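Local coordinates for protein putative carbohydrate-active enzyme (Uncultured organism, PDB 5WH8) that probably hydrolyses O-glycosyl bonds in cellulose as the family 5 glycoside hydrolase (cellulase) domain of a larger multi-modular protein, at residues His209-Thr214 against Gly239-Ser244. Residues are numbered along the deposited sequence; the frame is centred on the assembly and turned at random.
Sequences HFYSGT and GTTQAS. With EDO (1,2-ethanediol), chain L.
The ring of Y211 is held between G239 and A243 in the tight part of the contact. On one face the N of G239 sits 3.6 Å above the ring plane, over its centre, and CA of G239 is 3.5 Å from CE2 of Y211; on the opposite face A243 O stands over the centre, 4.3 Å from the plane, and CA of A243 comes to 3.6 Å from CG of Y211. CG of Y211 is anti to the carbonyl carbon (chi1 -83°), which brings the ring between G239 and A243, while its OH hydrogen-bonds E237. Backbone bonds join the two chain segments at G239: G239 N to F210 O, and S212 N to G239 O at 3.0 Å. They mark a parallel bridge where strands 204-211 and 233-239, the sixth and seventh of the eight-stranded TIM barrel, run out into their loops. Beyond it G213 N reaches T241 O from above the carbonyl plane, 66° out of it, and S212 OG bonds to Y250 O. Toward solvent the packing thins to polar links: exposed T214 receives A243 N on OG1 (2.9 Å, 143°), and one water joins that OG1 to NE2 of Q242. Near the hydroxyl of Y211 a 1,2-ethanediol, probably from crystallisation, bonds weakly from O1 to A243 O.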
ATOM      1  N   HIS A 209       8.277  -2.909  -5.272  1.00  8.89           N
ATOM      2  CA  HIS A 209       8.466  -3.631  -4.000  1.00  9.01           C
ATOM      3  C   HIS A 209       9.927  -4.051  -3.849  1.00  8.23           C
ATOM      4  O   HIS A 209      10.533  -4.587  -4.794  1.00 11.34           O
ATOM      5  CB  HIS A 209       7.599  -4.879  -3.910  1.00  9.20           C
ATOM      6  CG  HIS A 209       6.147  -4.600  -3.662  1.00  7.03           C
ATOM      7  ND1 HIS A 209       5.226  -5.610  -3.512  1.00  8.47           N
ATOM      8  CD2 HIS A 209       5.461  -3.443  -3.528  1.00  8.13           C
ATOM      9  CE1 HIS A 209       4.032  -5.093  -3.314  1.00 10.91           C
ATOM     10  NE2 HIS A 209       4.140  -3.773  -3.332  1.00  9.42           N
ATOM     11  N   PHE A 210      10.493  -3.814  -2.667  1.00  8.41           N
ATOM     12  CA  PHE A 210      11.860  -4.267  -2.384  1.00  7.35           C
ATOM     13  C   PHE A 210      11.972  -4.840  -0.995  1.00 10.41           C
ATOM     14  O   PHE A 210      11.197  -4.491  -0.116  1.00  9.82           O
ATOM     15  CB  PHE A 210      12.890  -3.126  -2.562  1.00  9.87           C
ATOM     16  CG  PHE A 210      12.891  -2.091  -1.449  1.00  7.66           C
ATOM     17  CD1 PHE A 210      13.659  -2.297  -0.308  1.00  6.95           C
ATOM     18  CD2 PHE A 210      12.178  -0.903  -1.542  1.00  8.52           C
ATOM     19  CE1 PHE A 210      13.668  -1.392   0.733  1.00  7.62           C
ATOM     20  CE2 PHE A 210      12.195   0.008  -0.486  1.00  6.77           C
ATOM     21  CZ  PHE A 210      12.957  -0.243   0.640  1.00  6.54           C
ATOM     22  N   TYR A 211      12.965  -5.710  -0.826  1.00  9.93           N
ATOM     23  CA  TYR A 211      13.316  -6.291   0.459  1.00  9.61           C
ATOM     24  C   TYR A 211      14.836  -6.105   0.620  1.00  8.83           C
ATOM     25  O   TYR A 211      15.617  -6.528  -0.231  1.00  9.40           O
ATOM     26  CB  TYR A 211      12.861  -7.768   0.536  1.00  9.32           C
ATOM     27  CG  TYR A 211      11.409  -7.871   0.936  1.00 10.19           C
ATOM     28  CD1 TYR A 211      10.400  -7.618   0.025  1.00 12.44           C
ATOM     29  CD2 TYR A 211      11.066  -8.134   2.258  1.00 10.68           C
ATOM     30  CE1 TYR A 211       9.057  -7.646   0.409  1.00 13.53           C
ATOM     31  CE2 TYR A 211       9.746  -8.167   2.656  1.00 11.96           C
ATOM     32  CZ  TYR A 211       8.750  -7.926   1.735  1.00 12.18           C
ATOM     33  OH  TYR A 211       7.442  -7.933   2.175  1.00 16.91           O
ATOM     34  N   SER A 212      15.242  -5.429   1.691  1.00  9.40           N
ATOM     35  CA  SER A 212      16.613  -4.915   1.778  1.00  7.21           C
ATOM     36  C   SER A 212      17.674  -6.016   1.924  1.00 11.06           C
ATOM     37  O   SER A 212      18.862  -5.756   1.710  1.00 12.23           O
ATOM     38  CB  SER A 212      16.727  -3.899   2.917  1.00 16.15           C
ATOM     39  OG  SER A 212      16.631  -4.480   4.174  1.00 19.83           O
ATOM     40  N   GLY A 213      17.257  -7.227   2.247  1.00 10.82           N
ATOM     41  CA  GLY A 213      18.166  -8.363   2.254  1.00  9.97           C
ATOM     42  C   GLY A 213      18.335  -9.060   0.916  1.00 11.89           C
ATOM     43  O   GLY A 213      19.160  -9.988   0.786  1.00 12.33           O
ATOM     44  N   THR A 214      17.602  -8.585  -0.100  1.00  9.42           N
ATOM     45  CA  THR A 214      17.518  -9.247  -1.387  1.00  8.61           C
ATOM     46  C   THR A 214      17.812  -8.286  -2.546  1.00 11.61           C
ATOM     47  O   THR A 214      18.539  -8.636  -3.474  1.00 14.29           O
ATOM     48  CB  THR A 214      16.121  -9.866  -1.569  1.00 13.12           C
ATOM     49  OG1 THR A 214      15.868 -10.771  -0.469  1.00 12.76           O
ATOM     50  CG2 THR A 214      16.003 -10.625  -2.869  1.00 12.27           C
ATOM     51  N   GLY A 239      10.395  -4.595   2.922  1.00  8.92           N
ATOM     52  CA  GLY A 239      10.836  -5.210   4.166  1.00  8.00           C
ATOM     53  C   GLY A 239      12.296  -4.957   4.469  1.00  8.78           C
ATOM     54  O   GLY A 239      13.093  -4.568   3.606  1.00 10.17           O
ATOM     55  N   THR A 240      12.648  -5.204   5.724  1.00  9.38           N
ATOM     56  CA  THR A 240      14.010  -5.041   6.211  1.00  9.16           C
ATOM     57  C   THR A 240      14.795  -6.352   6.146  1.00 10.17           C
ATOM     58  O   THR A 240      15.954  -6.407   6.532  1.00 10.87           O
ATOM     59  CB  THR A 240      13.993  -4.553   7.663  1.00  7.81           C
ATOM     60  OG1 THR A 240      13.252  -5.513   8.434  1.00  8.84           O
ATOM     61  CG2 THR A 240      13.344  -3.195   7.785  1.00 11.29           C
ATOM     62  N   THR A 241      14.121  -7.404   5.713  1.00  9.02           N
ATOM     63  CA  THR A 241      14.657  -8.758   5.639  1.00  9.48           C
ATOM     64  C   THR A 241      14.904  -9.149   4.180  1.00  9.79           C
ATOM     65  O   THR A 241      14.674  -8.355   3.254  1.00  9.23           O
ATOM     66  CB  THR A 241      13.659  -9.743   6.264  1.00 10.05           C
ATOM     67  OG1 THR A 241      12.418  -9.605   5.559  1.00  8.55           O
ATOM     68  CG2 THR A 241      13.446  -9.463   7.730  1.00 10.28           C
ATOM     69  N   GLN A 242      15.361 -10.380   3.959  1.00  9.49           N
ATOM     70  CA  GLN A 242      15.213 -10.995   2.656  1.00 10.83           C
ATOM     71  C   GLN A 242      13.719 -11.140   2.294  1.00 10.28           C
ATOM     72  O   GLN A 242      12.822 -11.039   3.152  1.00  9.99           O
ATOM     73  CB  GLN A 242      15.912 -12.360   2.628  1.00 10.06           C
ATOM     74  CG  GLN A 242      17.425 -12.265   2.827  1.00 11.19           C
ATOM     75  CD  GLN A 242      18.109 -13.596   2.685  1.00 12.73           C
ATOM     76  OE1 GLN A 242      18.736 -14.101   3.642  1.00 22.33           O
ATOM     77  NE2 GLN A 242      18.023 -14.179   1.516  1.00 12.31           N
ATOM     78  N   ALA A 243      13.458 -11.387   1.015  1.00  9.08           N
ATOM     79  CA  ALA A 243      12.094 -11.385   0.500  1.00  8.78           C
ATOM     80  C   ALA A 243      11.108 -12.392   1.121  1.00 10.93           C
ATOM     81  O   ALA A 243       9.898 -12.216   1.000  1.00 10.67           O
ATOM     82  CB  ALA A 243      12.139 -11.583  -1.009  1.00 10.53           C
ATOM     83  N   SER A 244      11.608 -13.445   1.783  1.00  9.16           N
ATOM     84  CA  SER A 244      10.741 -14.394   2.480  1.00  8.86           C
ATOM     85  C   SER A 244      10.070 -13.810   3.712  1.00 10.18           C
ATOM     86  O   SER A 244       9.108 -14.370   4.213  1.00 12.76           O
ATOM     87  CB  SER A 244      11.555 -15.600   2.925  1.00 10.07           C
ATOM     88  OG  SER A 244      12.555 -15.167   3.823  1.00 10.86           O
TER
HETATM   89  C1  EDO L 411       5.809 -10.587   1.791  1.00 33.82           C
HETATM   90  O1  EDO L 411       6.927 -11.257   2.405  1.00 33.04           O
HETATM   91  C2  EDO L 411       4.967 -11.646   1.097  1.00 42.31           C
HETATM   92  O2  EDO L 411       4.443 -11.102  -0.138  1.00 36.30           O
HETATM   93  O   HOH W   1      17.307 -13.116  -0.855  1.00 14.53           O